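Local structure of Exo-beta-1,3-glucanase (Streptomyces sp. SirexAA-E, 4PEY) at residues Glu13-Gly17 with Ala277-Leu283; Gln45-Gly51 with Gly72-Ser76; Thr215-Glu221 with Pro237-Ala243. The protein hydrolyses laminarin and laminarioligosaccharides as a secreted family 55 exo-beta-1,3-glucanase, yielding glucose and laminaribiose. The protein carries 1 engineered substitution. All blocks are in the same frame, centred on the assembly; numbering follows the deposited sequence.

Interaction 1 (Glu13-Gly17 with Ala277-Leu283)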
loop_
_atom_site.group_PDB
_atom_site.type_symbol
_atom_site.label_atom_id
_atom_site.label_comp_id
_atom_site.label_asym_id
_atom_site.label_seq_id
_atom_site.Cartn_x
_atom_site.Cartn_y
_atom_site.Cartn_z
ATOM N N GLU A 13 17.418 26.996 12.701
ATOM C CA GLU A 13 16.170 27.745 12.631
ATOM C C GLU A 13 14.983 26.864 13.010
ATOM O O GLU A 13 14.144 27.263 13.813
ATOM C CB GLU A 13 15.969 28.332 11.229
ATOM C CG GLU A 13 15.619 29.820 11.211
ATOM C CD GLU A 13 14.308 30.131 11.918
ATOM O OE1 GLU A 13 13.265 29.565 11.522
ATOM O OE2 GLU A 13 14.321 30.942 12.872
ATOM N N VAL A 14 14.915 25.667 12.436
ATOM C CA VAL A 14 13.775 24.782 12.661
ATOM C C VAL A 14 13.911 23.997 13.963
ATOM O O VAL A 14 14.939 23.368 14.218
ATOM C CB VAL A 14 13.595 23.790 11.494
ATOM C CG1 VAL A 14 12.354 22.950 11.718
ATOM C CG2 VAL A 14 13.498 24.538 10.169
ATOM N N VAL A 15 12.868 24.026 14.786
ATOM C CA VAL A 15 12.917 23.358 16.081
ATOM C C VAL A 15 12.259 21.982 16.005
ATOM O O VAL A 15 11.183 21.824 15.421
ATOM C CB VAL A 15 12.243 24.216 17.181
ATOM C CG1 VAL A 15 10.849 24.639 16.754
ATOM C CG2 VAL A 15 12.202 23.466 18.508
ATOM N N GLY A 16 12.925 20.981 16.573
ATOM C CA GLY A 16 12.404 19.627 16.581
ATOM C C GLY A 16 11.454 19.370 17.738
ATOM O O GLY A 16 11.460 20.095 18.736
ATOM N N GLY A 17 10.634 18.331 17.594
ATOM C CA GLY A 17 9.714 17.916 18.637
ATOM C C GLY A 17 8.501 18.815 18.786
ATOM O O GLY A 17 8.158 19.587 17.891
ATOM N N ALA A 277 14.090 22.873 4.687
ATOM C CA ALA A 277 15.100 23.409 5.599
ATOM C C ALA A 277 15.321 22.467 6.780
ATOM O O ALA A 277 16.452 22.280 7.230
ATOM C CB ALA A 277 14.696 24.790 6.090
ATOM N N ALA A 278 14.238 21.872 7.278
ATOM C CA ALA A 278 14.331 20.941 8.399
ATOM C C ALA A 278 15.227 19.754 8.053
ATOM O O ALA A 278 16.100 19.375 8.837
ATOM C CB ALA A 278 12.942 20.458 8.812
ATOM N N VAL A 279 15.020 19.173 6.873
ATOM C CA VAL A 279 15.817 18.027 6.454
ATOM C C VAL A 279 17.275 18.441 6.247
ATOM O O VAL A 279 18.197 17.734 6.670
ATOM C CB VAL A 279 15.257 17.391 5.169
ATOM C CG1 VAL A 279 16.143 16.240 4.718
ATOM C CG2 VAL A 279 13.834 16.903 5.412
ATOM N N ASP A 280 17.486 19.599 5.626
ATOM C CA ASP A 280 18.844 20.083 5.419
ATOM C C ASP A 280 19.566 20.301 6.749
ATOM O O ASP A 280 20.776 20.086 6.836
ATOM C CB ASP A 280 18.844 21.376 4.608
ATOM C CG ASP A 280 20.216 21.710 4.057
ATOM O OD1 ASP A 280 20.895 20.789 3.556
ATOM O OD2 ASP A 280 20.619 22.887 4.136
ATOM N N GLN A 281 18.822 20.698 7.779
ATOM C CA GLN A 281 19.397 20.950 9.095
ATOM C C GLN A 281 19.550 19.676 9.926
ATOM O O GLN A 281 20.056 19.726 11.046
ATOM C CB GLN A 281 18.549 21.983 9.843
ATOM C CG GLN A 281 18.604 23.367 9.198
ATOM C CD GLN A 281 17.606 24.345 9.788
ATOM O OE1 GLN A 281 17.099 24.144 10.892
ATOM N NE2 GLN A 281 17.318 25.414 9.049
ATOM N N GLY A 282 19.121 18.539 9.379
ATOM C CA GLY A 282 19.354 17.260 10.029
ATOM C C GLY A 282 18.166 16.636 10.740
ATOM O O GLY A 282 18.304 15.584 11.369
ATOM N N LEU A 283 17.002 17.272 10.647
ATOM C CA LEU A 283 15.790 16.724 11.262
ATOM C C LEU A 283 15.098 15.706 10.367
ATOM O O LEU A 283 15.139 15.806 9.137
ATOM C CB LEU A 283 14.806 17.843 11.606
ATOM C CG LEU A 283 15.300 18.852 12.646
ATOM C CD1 LEU A 283 14.300 19.984 12.781
ATOM C CD2 LEU A 283 15.551 18.186 13.998
HETATM O O HOH W 1 17.158 22.719 12.947
#
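Val-14, the second modelled residue of the chain, loses more surface to this contact than any other residue, and Leu-283 and Gln-281 supply most of the opposing surface. With chi1 in the t well, Val-14 directs its methyls at the end of the helix: CG1 lies 3.7 Å from Leu-283 CD1 and 3.9 Å from Ala-278 CB, while CG2 reaches Ala-277 CB at 4.3 Å. Leu-283 also closes on the backbone that follows, its CD1 standing 4.2 Å from Gly-16 N; a beta carbon at Gly-16 would be tight against Leu-283 CD2. Gln-281 adds the polar half. Its OE1 accepts from Val-14 N at 3.1 Å and, weakly, from Glu-13 N at 3.4 Å. Water 1 donates to the same OE1 at 2.5 Å and to Val-14 O at 2.6 Å, so both backbone polar groups of Val-14 are satisfied by Gln-281, one directly and one through the water. These side chains are set in place by a Schellman motif. Gly-282 takes positive phi, Leu-283 N bonds Ala-278 O at 2.9 Å and Gly-282 N bonds Val-279 O at 3.0 Å; the helix stops and Leu-283 turns toward the N-terminal segment. The contact lies at the surface, where the leading arm, ahead of strand 24-27, packs on helix 272-280. Tyr-264 of strand 263-266 touches Val-14, Ala-278 and Leu-283, the backbone of Gly-17 bonds that of Phe-263, and Arg-302 holds Val-279 O and Leu-283 O.

Interaction 2 (Gln45-Gly51 with Gly72-Ser76)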
loop_
_atom_site.group_PDB
_atom_site.type_symbol
_atom_site.label_atom_id
_atom_site.label_comp_id
_atom_site.label_asym_id
_atom_site.label_seq_id
_atom_site.Cartn_x
_atom_site.Cartn_y
_atom_site.Cartn_z
ATOM N N GLN A 45 -16.283 9.819 10.014
ATOM C CA GLN A 45 -15.389 9.305 8.969
ATOM C C GLN A 45 -15.919 8.097 8.203
ATOM O O GLN A 45 -15.373 7.745 7.157
ATOM C CB GLN A 45 -14.027 8.941 9.569
ATOM C CG GLN A 45 -13.235 10.153 10.035
ATOM C CD GLN A 45 -13.141 11.211 8.951
ATOM O OE1 GLN A 45 -13.824 12.239 8.995
ATOM N NE2 GLN A 45 -12.316 10.953 7.955
ATOM N N GLU A 46 -16.977 7.476 8.721
ATOM C CA GLU A 46 -17.520 6.244 8.146
ATOM C C GLU A 46 -17.724 6.296 6.625
ATOM O O GLU A 46 -17.271 5.404 5.903
ATOM C CB GLU A 46 -18.852 5.897 8.822
ATOM C CG GLU A 46 -19.507 4.643 8.272
ATOM C CD GLU A 46 -20.781 4.286 9.008
ATOM O OE1 GLU A 46 -21.359 5.165 9.679
ATOM O OE2 GLU A 46 -21.212 3.125 8.914
ATOM N N SER A 47 -18.398 7.328 6.135
ATOM C CA SER A 47 -18.644 7.419 4.699
ATOM C C SER A 47 -17.937 8.624 4.086
ATOM O O SER A 47 -18.281 9.063 2.987
ATOM C CB SER A 47 -20.146 7.486 4.411
ATOM O OG SER A 47 -20.738 8.596 5.056
ATOM N N ASN A 48 -16.943 9.148 4.797
ATOM C CA ASN A 48 -16.225 10.346 4.349
ATOM C C ASN A 48 -15.106 9.992 3.371
ATOM O O ASN A 48 -13.928 10.208 3.655
ATOM C CB ASN A 48 -15.668 11.093 5.568
ATOM C CG ASN A 48 -15.329 12.540 5.274
ATOM O OD1 ASN A 48 -15.516 13.029 4.155
ATOM N ND2 ASN A 48 -14.839 13.242 6.289
ATOM N N GLN A 49 -15.481 9.449 2.215
ATOM C CA GLN A 49 -14.505 8.836 1.316
ATOM C C GLN A 49 -13.508 9.848 0.744
ATOM O O GLN A 49 -12.328 9.520 0.544
ATOM C CB GLN A 49 -15.206 8.085 0.172
ATOM C CG GLN A 49 -14.202 7.435 -0.778
ATOM C CD GLN A 49 -14.796 6.458 -1.781
ATOM O OE1 GLN A 49 -14.058 5.811 -2.521
ATOM N NE2 GLN A 49 -16.118 6.354 -1.820
ATOM N N PHE A 50 -13.960 11.074 0.493
ATOM C CA PHE A 50 -13.093 12.056 -0.158
ATOM C C PHE A 50 -12.923 13.368 0.612
ATOM O O PHE A 50 -12.441 14.354 0.056
ATOM C CB PHE A 50 -13.619 12.355 -1.569
ATOM C CG PHE A 50 -13.582 11.167 -2.491
ATOM C CD1 PHE A 50 -12.363 10.644 -2.921
ATOM C CD2 PHE A 50 -14.759 10.574 -2.937
ATOM C CE1 PHE A 50 -12.320 9.553 -3.775
ATOM C CE2 PHE A 50 -14.720 9.475 -3.794
ATOM C CZ PHE A 50 -13.504 8.968 -4.214
ATOM N N GLY A 51 -13.290 13.376 1.889
ATOM C CA GLY A 51 -13.167 14.579 2.689
ATOM C C GLY A 51 -11.726 14.876 3.057
ATOM O O GLY A 51 -10.829 14.067 2.801
ATOM N N GLY A 72 -13.045 4.216 10.242
ATOM C CA GLY A 72 -13.541 4.783 8.998
ATOM C C GLY A 72 -12.436 5.277 8.084
ATOM O O GLY A 72 -11.274 4.905 8.258
ATOM N N PHE A 73 -12.792 6.109 7.107
ATOM C CA PHE A 73 -11.809 6.677 6.190
ATOM C C PHE A 73 -10.796 7.557 6.922
ATOM O O PHE A 73 -11.126 8.187 7.926
ATOM C CB PHE A 73 -12.497 7.504 5.098
ATOM C CG PHE A 73 -13.185 6.674 4.048
ATOM C CD1 PHE A 73 -14.533 6.355 4.161
ATOM C CD2 PHE A 73 -12.467 6.188 2.955
ATOM C CE1 PHE A 73 -15.161 5.584 3.189
ATOM C CE2 PHE A 73 -13.084 5.421 1.983
ATOM C CZ PHE A 73 -14.433 5.115 2.099
ATOM N N TYR A 74 -9.571 7.584 6.396
ATOM C CA TYR A 74 -8.499 8.474 6.862
ATOM C C TYR A 74 -8.316 8.432 8.373
ATOM O O TYR A 74 -8.087 9.456 9.019
ATOM C CB TYR A 74 -8.756 9.916 6.416
ATOM C CG TYR A 74 -9.044 10.067 4.942
ATOM C CD1 TYR A 74 -8.040 9.904 3.987
ATOM C CD2 TYR A 74 -10.326 10.372 4.500
ATOM C CE1 TYR A 74 -8.311 10.049 2.628
ATOM C CE2 TYR A 74 -10.607 10.510 3.150
ATOM C CZ TYR A 74 -9.597 10.352 2.220
ATOM O OH TYR A 74 -9.901 10.496 0.885
ATOM N N THR A 75 -8.388 7.226 8.919
ATOM C CA THR A 75 -8.185 7.009 10.338
ATOM C C THR A 75 -7.095 5.956 10.514
ATOM O O THR A 75 -7.207 4.858 9.972
ATOM C CB THR A 75 -9.492 6.554 11.029
ATOM O OG1 THR A 75 -10.512 7.544 10.819
ATOM C CG2 THR A 75 -9.279 6.390 12.508
ATOM N N SER A 76 -6.032 6.302 11.242
ATOM C CA SER A 76 -5.041 5.317 11.653
ATOM C C SER A 76 -5.263 4.986 13.119
ATOM O O SER A 76 -5.678 5.847 13.902
ATOM C CB SER A 76 -3.607 5.827 11.445
ATOM O OG SER A 76 -3.360 7.006 12.193
#
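Gln-49 sets its CA almost exactly on the axis of the Phe-73 ring, 3.5 Å from the centroid and 2° off the normal, so a backbone CH-pi contact is the unusual centre of this packing. It joins two turns near the start of the first of two beta-helix domains: a type I turn, Gln-45 to Asn-48, at the end of helix 34-45, and a type II turn, Gly-72 to Thr-75, leading into strand 75-79. In the latter Tyr-74 adopts the positive-phi corner position, and the two aromatic side chains on neighbouring residues both reach the 45-51 segment. The turns are bonded backbone to backbone and through a side chain. Phe-73 N donates to Gln-45 O at 3.1 Å, the carbonyl that also closes the type I turn by accepting Asn-48 N, and Gln-45 NE2 returns a bond to Phe-73 O at 3.0 Å. Gly-72 fits the close approach because a beta carbon there would clash with Gln-45 C. Beyond the turns the Phe-73 ring meets Trp-99 edge-to-face and makes a cation-pi contact with Arg-110. The surroundings include the second domain and substrate: Gln-49 OE1 bonds His-406 NE2, Phe-50 is about 4 Å, side chain to side chain, from the substrate-binding Trp-402, and the Glu-46 side chain is about 5 Å from a bound glucose unit. Tyr-74 OH, itself bonded to Arg-374 NH1, donates to Gln-49 O over just 2.6 Å.

Interaction 3 (Thr215-Glu221 with Pro237-Ala243); sequences TTPVSRE and PAKRTNA
This is an antiparallel strand pairing, 210-220 with 231-243, at the end of the first beta-helix domain, where the parallel coils give way to antiparallel strands. Ser-219 and Arg-240 form a hydrogen-bonded pair (N to O 3.0 Å from Ser-219 N to Arg-240 O, 2.7 Å from Arg-240 N to Ser-219 O); Val-218 and Thr-241 form the non-hydrogen-bonded pair beside it. Both strands turn a corner, at 217-218 and at 241-242. There a G1 beta bulge sets Asn-242 (phi/psi 50/52) and Ala-243 against Thr-216: Thr-216 N to Ala-243 O and Ala-243 N to Thr-216 O are each 2.9 Å, as is Asn-242 N to Pro-217 O. Thr-216, Ser-219 (chi1 p), Arg-240 (chi1 to chi3 m, t, m) and Ala-243 share one face. At the far end water 4 bridges Glu-221 N (2.9 Å) and Ala-238 O (2.7 Å). Glu-221 (chi1, chi2 m, m) places OE2 3.1 Å from Arg-240 NH2 in a salt bridge, and water 3 links Ser-219 OG, Glu-221 OE2 and Arg-240 NE. Asp-179 bonds Ser-219 and Thr-216, and Gly-245 O takes Arg-240 NH1. Glu-221, a buried residue, thus has its charge met by Arg-240 and Arg-178, with water 3 completing the polar network.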
loop_
_atom_site.group_PDB
_atom_site.type_symbol
_atom_site.label_atom_id
_atom_site.label_comp_id
_atom_site.label_asym_id
_atom_site.label_seq_id
_atom_site.Cartn_x
_atom_site.Cartn_y
_atom_site.Cartn_z
ATOM N N THR A 215 10.613 -17.456 2.143
ATOM C CA THR A 215 11.128 -16.225 2.737
ATOM C C THR A 215 10.875 -15.014 1.844
ATOM O O THR A 215 10.610 -15.152 0.646
ATOM C CB THR A 215 12.649 -16.302 3.012
ATOM O OG1 THR A 215 13.363 -16.465 1.776
ATOM C CG2 THR A 215 12.978 -17.452 3.955
ATOM N N THR A 216 10.975 -13.829 2.440
ATOM C CA THR A 216 10.975 -12.575 1.696
ATOM C C THR A 216 12.434 -12.167 1.462
ATOM O O THR A 216 13.199 -12.088 2.422
ATOM C CB THR A 216 10.219 -11.476 2.458
ATOM O OG1 THR A 216 8.936 -11.972 2.880
ATOM C CG2 THR A 216 10.034 -10.237 1.583
ATOM N N PRO A 217 12.832 -11.929 0.193
ATOM C CA PRO A 217 14.256 -11.709 -0.116
ATOM C C PRO A 217 14.899 -10.651 0.773
ATOM O O PRO A 217 15.982 -10.860 1.335
ATOM C CB PRO A 217 14.235 -11.256 -1.579
ATOM C CG PRO A 217 13.005 -11.866 -2.142
ATOM C CD PRO A 217 11.997 -11.955 -1.023
ATOM N N VAL A 218 14.240 -9.504 0.865
ATOM C CA VAL A 218 14.640 -8.404 1.742
ATOM C C VAL A 218 13.380 -7.775 2.318
ATOM O O VAL A 218 12.419 -7.576 1.571
ATOM C CB VAL A 218 15.433 -7.297 0.988
ATOM C CG1 VAL A 218 16.032 -6.297 1.968
ATOM C CG2 VAL A 218 16.504 -7.886 0.070
ATOM N N SER A 219 13.367 -7.447 3.606
ATOM C CA SER A 219 12.298 -6.619 4.138
ATOM C C SER A 219 12.844 -5.787 5.283
ATOM O O SER A 219 13.855 -6.133 5.906
ATOM C CB SER A 219 11.093 -7.454 4.592
ATOM O OG SER A 219 11.428 -8.346 5.642
ATOM N N ARG A 220 12.196 -4.662 5.529
ATOM C CA ARG A 220 12.585 -3.805 6.634
ATOM C C ARG A 220 11.311 -3.224 7.203
ATOM O O ARG A 220 10.603 -2.515 6.502
ATOM C CB ARG A 220 13.534 -2.703 6.176
ATOM C CG ARG A 220 14.059 -1.842 7.321
ATOM C CD ARG A 220 15.122 -0.874 6.814
ATOM N NE ARG A 220 14.584 0.055 5.820
ATOM C CZ ARG A 220 15.325 0.693 4.910
ATOM N NH1 ARG A 220 16.642 0.508 4.863
ATOM N NH2 ARG A 220 14.748 1.519 4.041
ATOM N N GLU A 221 10.994 -3.545 8.452
ATOM C CA GLU A 221 9.692 -3.150 8.964
ATOM C C GLU A 221 9.553 -1.628 9.036
ATOM O O GLU A 221 10.526 -0.887 9.264
ATOM C CB GLU A 221 9.413 -3.789 10.326
ATOM C CG GLU A 221 9.476 -5.317 10.320
ATOM C CD GLU A 221 8.627 -5.973 9.220
ATOM O OE1 GLU A 221 7.583 -5.414 8.814
ATOM O OE2 GLU A 221 9.015 -7.072 8.762
ATOM N N PRO A 237 13.171 -0.152 12.650
ATOM C CA PRO A 237 13.633 -1.544 12.527
ATOM C C PRO A 237 14.801 -1.705 11.559
ATOM O O PRO A 237 14.866 -1.014 10.538
ATOM C CB PRO A 237 12.392 -2.275 12.002
ATOM C CG PRO A 237 11.249 -1.463 12.536
ATOM C CD PRO A 237 11.715 -0.033 12.451
ATOM N N ALA A 238 15.714 -2.612 11.895
ATOM C CA ALA A 238 16.809 -2.984 11.007
ATOM C C ALA A 238 16.291 -3.912 9.907
ATOM O O ALA A 238 15.274 -4.592 10.088
ATOM C CB ALA A 238 17.915 -3.661 11.784
ATOM N N LYS A 239 16.989 -3.962 8.779
ATOM C CA LYS A 239 16.521 -4.805 7.681
ATOM C C LYS A 239 16.796 -6.277 7.961
ATOM O O LYS A 239 17.713 -6.632 8.709
ATOM C CB LYS A 239 17.149 -4.381 6.347
ATOM C CG LYS A 239 18.468 -5.015 5.978
ATOM C CD LYS A 239 18.849 -4.625 4.536
ATOM C CE LYS A 239 20.118 -5.332 4.075
ATOM N NZ LYS A 239 21.291 -4.950 4.901
ATOM N N ARG A 240 15.955 -7.118 7.369
ATOM C CA ARG A 240 16.113 -8.565 7.396
ATOM C C ARG A 240 16.315 -9.083 5.977
ATOM O O ARG A 240 15.663 -8.620 5.048
ATOM C CB ARG A 240 14.885 -9.234 8.016
ATOM C CG ARG A 240 14.687 -8.960 9.482
ATOM C CD ARG A 240 13.651 -9.912 10.052
ATOM N NE ARG A 240 12.274 -9.495 9.788
ATOM C CZ ARG A 240 11.212 -10.250 10.052
ATOM N NH1 ARG A 240 11.378 -11.479 10.540
ATOM N NH2 ARG A 240 9.989 -9.795 9.807
ATOM N N THR A 241 17.219 -10.034 5.797
ATOM C CA THR A 241 17.332 -10.703 4.505
ATOM C C THR A 241 16.801 -12.123 4.651
ATOM O O THR A 241 16.985 -12.752 5.696
ATOM C CB THR A 241 18.779 -10.718 3.989
ATOM O OG1 THR A 241 19.602 -11.427 4.915
ATOM C CG2 THR A 241 19.302 -9.307 3.865
ATOM N N ASN A 242 16.120 -12.608 3.615
ATOM C CA ASN A 242 15.452 -13.905 3.675
ATOM C C ASN A 242 14.595 -14.010 4.934
ATOM O O ASN A 242 14.708 -14.958 5.714
ATOM C CB ASN A 242 16.477 -15.034 3.611
ATOM C CG ASN A 242 17.233 -15.039 2.303
ATOM O OD1 ASN A 242 16.645 -14.843 1.238
ATOM N ND2 ASN A 242 18.538 -15.237 2.375
ATOM N N ALA A 243 13.750 -12.999 5.115
ATOM C CA ALA A 243 12.914 -12.867 6.297
ATOM C C ALA A 243 11.832 -13.941 6.350
ATOM O O ALA A 243 11.282 -14.340 5.322
ATOM C CB ALA A 243 12.281 -11.487 6.327
HETATM O O HOH W 2 14.478 -14.978 -0.035
HETATM O O HOH W 3 11.618 -7.281 8.166
HETATM O O HOH W 4 12.793 -5.464 9.699
HETATM O O HOH W 5 12.799 0.740 9.364
#

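From the N terminus, the leading arm opens interaction 1 at once, and its partner comes only at 277-283, past the first beta-helix domain and just inside the second. That long loop encloses the other two contacts, which follow in series without crossing. Interaction 2 closes a short loop early in the first domain, between helix 34-45 and strand 75-79; interaction 3 closes another near the end of that domain, between strands 210-220 and 231-243. Both reach the same curled sheet, on opposite sides of the chain's centre, with centres about 32 Å apart. Interaction 1 lies about 31 Å from interaction 2 and about 30 Å from interaction 3, centre to centre, and brings the start of the chain onto the second domain.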